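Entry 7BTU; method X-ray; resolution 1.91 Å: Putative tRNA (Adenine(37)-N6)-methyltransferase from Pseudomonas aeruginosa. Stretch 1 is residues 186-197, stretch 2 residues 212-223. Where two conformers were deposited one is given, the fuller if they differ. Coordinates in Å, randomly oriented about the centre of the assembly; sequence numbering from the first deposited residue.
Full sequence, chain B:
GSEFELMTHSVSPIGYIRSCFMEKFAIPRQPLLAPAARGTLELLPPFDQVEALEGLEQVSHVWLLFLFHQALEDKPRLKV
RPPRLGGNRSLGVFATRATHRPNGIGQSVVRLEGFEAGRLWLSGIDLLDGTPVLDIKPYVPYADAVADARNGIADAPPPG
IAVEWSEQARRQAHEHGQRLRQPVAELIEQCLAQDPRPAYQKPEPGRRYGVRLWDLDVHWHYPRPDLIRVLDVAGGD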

# COMPACT_ATOMS: atom_id res chain seq x y z
N GLU B 186 -7.94 11.61 -25.00
CA GLU B 186 -6.69 11.37 -24.29
C GLU B 186 -6.74 10.05 -23.55
O GLU B 186 -5.76 9.29 -23.54
CB GLU B 186 -6.40 12.48 -23.28
CG GLU B 186 -5.93 13.74 -24.02
CD GLU B 186 -5.61 14.85 -23.03
OE1 GLU B 186 -6.56 15.56 -22.65
OE2 GLU B 186 -4.44 14.98 -22.64
N LEU B 187 -7.89 9.75 -22.96
CA LEU B 187 -8.01 8.46 -22.26
C LEU B 187 -7.80 7.32 -23.24
O LEU B 187 -7.09 6.35 -22.94
CB LEU B 187 -9.38 8.34 -21.61
CG LEU B 187 -9.72 6.97 -21.00
CD1 LEU B 187 -8.80 6.58 -19.87
CD2 LEU B 187 -11.17 7.04 -20.51
N ILE B 188 -8.47 7.41 -24.40
CA ILE B 188 -8.36 6.32 -25.38
C ILE B 188 -6.90 6.14 -25.77
O ILE B 188 -6.37 5.03 -25.75
CB ILE B 188 -9.26 6.59 -26.60
CG1 ILE B 188 -10.75 6.43 -26.22
CG2 ILE B 188 -8.85 5.64 -27.80
CD1 ILE B 188 -11.77 6.85 -27.36
N GLU B 189 -6.23 7.24 -26.08
CA GLU B 189 -4.82 7.18 -26.46
C GLU B 189 -3.98 6.58 -25.34
O GLU B 189 -3.09 5.75 -25.60
CB GLU B 189 -4.35 8.59 -26.82
CG GLU B 189 -2.90 8.77 -27.04
CD GLU B 189 -2.62 9.69 -28.22
OE1 GLU B 189 -3.60 10.26 -28.77
OE2 GLU B 189 -1.44 9.79 -28.62
N GLN B 190 -4.20 7.01 -24.08
CA GLN B 190 -3.35 6.54 -23.00
C GLN B 190 -3.62 5.08 -22.69
O GLN B 190 -2.70 4.35 -22.32
CB GLN B 190 -3.55 7.39 -21.74
CG GLN B 190 -2.95 8.79 -21.94
CD GLN B 190 -3.50 9.80 -20.98
OE1 GLN B 190 -3.95 9.45 -19.88
NE2 GLN B 190 -3.44 11.09 -21.37
N CYS B 191 -4.88 4.64 -22.80
CA CYS B 191 -5.27 3.24 -22.58
C CYS B 191 -4.71 2.33 -23.68
O CYS B 191 -4.21 1.22 -23.42
CB CYS B 191 -6.81 3.14 -22.55
SG CYS B 191 -7.59 1.46 -22.50
N LEU B 192 -4.85 2.76 -24.94
CA LEU B 192 -4.44 1.92 -26.05
C LEU B 192 -2.93 1.81 -26.12
O LEU B 192 -2.40 0.74 -26.46
CB LEU B 192 -5.01 2.46 -27.37
CG LEU B 192 -6.54 2.24 -27.45
CD1 LEU B 192 -7.12 2.69 -28.78
CD2 LEU B 192 -6.84 0.78 -27.21
N ALA B 193 -2.21 2.89 -25.78
CA ALA B 193 -0.75 2.78 -25.83
C ALA B 193 -0.20 1.65 -24.95
O ALA B 193 0.89 1.14 -25.23
CB ALA B 193 -0.08 4.08 -25.42
N GLN B 194 -0.92 1.25 -23.91
CA GLN B 194 -0.50 0.15 -23.05
C GLN B 194 -1.15 -1.21 -23.41
O GLN B 194 -1.04 -2.15 -22.61
CB GLN B 194 -0.73 0.52 -21.56
CG GLN B 194 -0.05 1.84 -21.13
CD GLN B 194 0.02 2.02 -19.57
OE1 GLN B 194 0.18 1.05 -18.83
NE2 GLN B 194 -0.15 3.27 -19.11
N ASP B 195 -1.85 -1.34 -24.57
CA ASP B 195 -2.22 -2.63 -25.16
C ASP B 195 -3.35 -3.43 -24.50
O ASP B 195 -3.12 -4.55 -24.03
CB ASP B 195 -0.97 -3.54 -25.17
N PRO B 196 -4.62 -2.95 -24.53
CA PRO B 196 -5.73 -3.60 -23.73
C PRO B 196 -6.59 -4.73 -24.35
O PRO B 196 -7.72 -4.55 -24.81
CB PRO B 196 -6.63 -2.41 -23.40
CG PRO B 196 -6.49 -1.52 -24.67
CD PRO B 196 -5.06 -1.71 -25.19
N ARG B 197 -6.07 -5.96 -24.31
CA ARG B 197 -6.79 -7.12 -24.82
C ARG B 197 -6.54 -8.33 -23.91
O ARG B 197 -5.75 -8.26 -22.95
CB ARG B 197 -6.39 -7.45 -26.27
N ARG B 212 -14.39 -1.15 -23.64
CA ARG B 212 -15.40 -0.25 -23.11
C ARG B 212 -14.71 0.80 -22.26
O ARG B 212 -13.89 0.44 -21.41
CB ARG B 212 -16.39 -1.07 -22.28
CG ARG B 212 -17.32 -1.91 -23.12
CD ARG B 212 -18.46 -2.38 -22.30
NE ARG B 212 -18.05 -3.43 -21.40
CZ ARG B 212 -18.57 -3.65 -20.20
NH1 ARG B 212 -19.55 -2.87 -19.73
NH2 ARG B 212 -18.11 -4.67 -19.48
N LEU B 213 -15.12 2.06 -22.41
CA LEU B 213 -14.67 3.14 -21.52
C LEU B 213 -15.85 4.07 -21.25
O LEU B 213 -16.54 4.44 -22.20
CB LEU B 213 -13.53 3.93 -22.18
CG LEU B 213 -12.21 3.17 -22.43
CD1 LEU B 213 -11.37 3.95 -23.43
CD2 LEU B 213 -11.45 2.96 -21.09
N TRP B 214 -16.11 4.42 -19.97
CA TRP B 214 -17.34 5.14 -19.62
C TRP B 214 -18.50 4.36 -20.24
O TRP B 214 -18.59 3.15 -20.04
CB TRP B 214 -17.22 6.60 -20.04
CG TRP B 214 -16.16 7.38 -19.21
CD1 TRP B 214 -15.04 7.96 -19.68
CD2 TRP B 214 -16.21 7.67 -17.79
NE1 TRP B 214 -14.36 8.59 -18.64
CE2 TRP B 214 -15.06 8.41 -17.48
CE3 TRP B 214 -17.09 7.33 -16.76
CZ2 TRP B 214 -14.77 8.85 -16.16
CZ3 TRP B 214 -16.80 7.77 -15.43
CH2 TRP B 214 -15.65 8.52 -15.15
N ASP B 215 -19.40 5.00 -21.00
CA ASP B 215 -20.52 4.31 -21.64
C ASP B 215 -20.25 4.09 -23.12
O ASP B 215 -21.19 4.01 -23.93
CB ASP B 215 -21.85 5.06 -21.41
CG ASP B 215 -21.82 6.51 -21.94
OD1 ASP B 215 -20.80 6.90 -22.56
OD2 ASP B 215 -22.78 7.26 -21.72
N LEU B 216 -18.98 4.03 -23.50
CA LEU B 216 -18.57 3.95 -24.91
C LEU B 216 -18.03 2.57 -25.26
O LEU B 216 -17.46 1.88 -24.41
CB LEU B 216 -17.49 4.98 -25.23
CG LEU B 216 -17.62 6.40 -24.63
CD1 LEU B 216 -16.38 7.19 -25.02
CD2 LEU B 216 -18.83 7.02 -25.25
N ASP B 217 -18.13 2.21 -26.56
CA ASP B 217 -17.39 1.09 -27.15
C ASP B 217 -16.38 1.70 -28.12
O ASP B 217 -16.74 2.51 -28.97
CB ASP B 217 -18.32 0.13 -27.90
CG ASP B 217 -19.35 -0.51 -26.97
OD1 ASP B 217 -18.95 -1.11 -25.95
OD2 ASP B 217 -20.55 -0.40 -27.26
N VAL B 218 -15.11 1.38 -27.94
CA VAL B 218 -14.01 1.94 -28.73
C VAL B 218 -13.45 0.78 -29.52
O VAL B 218 -13.17 -0.28 -28.93
CB VAL B 218 -12.94 2.57 -27.81
CG1 VAL B 218 -11.71 3.09 -28.63
CG2 VAL B 218 -13.59 3.74 -26.99
N HIS B 219 -13.31 0.95 -30.83
CA HIS B 219 -12.78 -0.13 -31.66
C HIS B 219 -11.48 0.31 -32.28
O HIS B 219 -11.32 1.50 -32.63
CB HIS B 219 -13.76 -0.57 -32.75
CG HIS B 219 -15.03 -1.09 -32.18
ND1 HIS B 219 -16.20 -0.36 -32.18
CD2 HIS B 219 -15.30 -2.24 -31.51
CE1 HIS B 219 -17.14 -1.06 -31.56
NE2 HIS B 219 -16.62 -2.20 -31.16
N TRP B 220 -10.54 -0.65 -32.40
CA TRP B 220 -9.23 -0.36 -32.95
C TRP B 220 -8.65 -1.60 -33.66
O TRP B 220 -9.17 -2.72 -33.56
CB TRP B 220 -8.29 0.13 -31.85
CG TRP B 220 -7.69 -0.90 -30.96
CD1 TRP B 220 -6.48 -1.57 -31.14
CD2 TRP B 220 -8.24 -1.40 -29.78
NE1 TRP B 220 -6.26 -2.41 -30.13
CE2 TRP B 220 -7.32 -2.31 -29.25
CE3 TRP B 220 -9.39 -1.11 -29.08
CZ2 TRP B 220 -7.53 -2.98 -28.09
CZ3 TRP B 220 -9.60 -1.77 -27.91
CH2 TRP B 220 -8.68 -2.70 -27.43
N HIS B 221 -7.56 -1.37 -34.41
CA HIS B 221 -6.82 -2.50 -34.96
C HIS B 221 -5.32 -2.12 -35.01
O HIS B 221 -4.94 -1.00 -34.67
CB HIS B 221 -7.46 -2.91 -36.32
CG HIS B 221 -7.21 -1.96 -37.46
ND1 HIS B 221 -7.77 -2.16 -38.70
CD2 HIS B 221 -6.40 -0.89 -37.59
CE1 HIS B 221 -7.35 -1.22 -39.53
NE2 HIS B 221 -6.50 -0.45 -38.89
N TYR B 222 -4.47 -3.08 -35.40
CA TYR B 222 -3.02 -2.90 -35.47
C TYR B 222 -2.61 -2.78 -36.93
O TYR B 222 -2.41 -3.81 -37.57
CB TYR B 222 -2.30 -4.10 -34.87
CG TYR B 222 -2.41 -4.12 -33.39
CD1 TYR B 222 -3.52 -4.68 -32.76
CD2 TYR B 222 -1.42 -3.56 -32.60
CE1 TYR B 222 -3.61 -4.69 -31.36
CE2 TYR B 222 -1.50 -3.60 -31.21
CZ TYR B 222 -2.61 -4.14 -30.61
OH TYR B 222 -2.68 -4.15 -29.21
N PRO B 223 -2.42 -1.59 -37.48
CA PRO B 223 -1.92 -1.52 -38.89
C PRO B 223 -0.53 -2.11 -39.06
O PRO B 223 -0.18 -2.56 -40.16
CB PRO B 223 -1.90 -0.01 -39.23
CG PRO B 223 -2.67 0.66 -38.14
CD PRO B 223 -2.70 -0.26 -36.90

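The contact packs one side of a helix, which enters from earlier in the chain and runs through the first part of stretch 1, against a hairpin in stretch 2 whose second strand carries Val218 and Trp220. It buries 494 Å², both sides summed, and no hydrogen bond crosses it among the atoms modelled, so the evidence for association is almost entirely apolar packing. The contacting residues follow the helical repeat. The bonds Cys191 N to Leu187 O and Leu192 N to Ile188 O, both 2.8 Å, each span one turn of the helix, so Leu187 lies a turn before Cys191 and Ile188 a turn before Leu192, and the two pairs they join are the helical residues that touch stretch 2. Glu186, Glu189, Gln190 and Ala193 keep their side chains more than 8 Å from it.

Leu187 points its CA-to-CB bond toward stretch 2. With chi1 t and chi2 p, it brings CD2 to 4.1 Å from Leu213 CD2 and 4.0 Å from Trp214 NE1. The methyl approaches the indole obliquely, and the separation from NE1 is that of van der Waals packing. Both partners lie at the start of the type II' turn from Leu213 to Leu216, which is closed by Leu213 N to Leu216 O at 3.1 Å and Leu216 N to Leu213 O at 2.8 Å.

Ile188 starts sideways, but its m, t rotamer carries the end of the side chain closer. Its CG1 lies 3.8 Å from Leu213 CD1, while its CD1 reaches 3.6 Å from Val218 CG2. One side chain therefore touches both strands of the hairpin, and the CA atoms of Ile188 and Val218, 7.9 Å apart, are the nearest such pair in the backbone register.

One turn on from Leu187, Cys191 also points toward stretch 2, yet its contact is looser: SG stands 4.4 Å from Leu213 CD2. Leu213 thus meets Leu187, Ile188 and Cys191.

Leu192 repeats the sideways start and m, t rotamer of Ile188, this time against an aromatic ring. Its CD2 is 3.6 Å from Trp220 CD2, and the same methyl carbon sits 3.5 Å from the centroid of the six-membered ring of Trp220, only 7° off the ring normal. That near-perpendicular approach identifies a CH-pi contact over one face.

Beyond the helix, Asp195 has a positive phi of 75°, and its N still bonds to Leu192 O at 2.9 Å. Its carboxylate is not modelled, so only a loose contact can be measured: CA and CB each lie 4.4 Å from Tyr222 OH.

Pro196 meets the far end of the same indole that Leu192 covers. Its ring atom CG is 3.7 Å from Trp220 CH2, and its carbonyl O is closer still, 3.3 Å from CH2, at the ring edge and near its plane. This oxygen is buried by the contact and has no hydrogen-bond partner anywhere in the model. Trp220, with 82 Å² covered, is packed over one face by Leu192 and at its edge by the carbonyl O of Pro196.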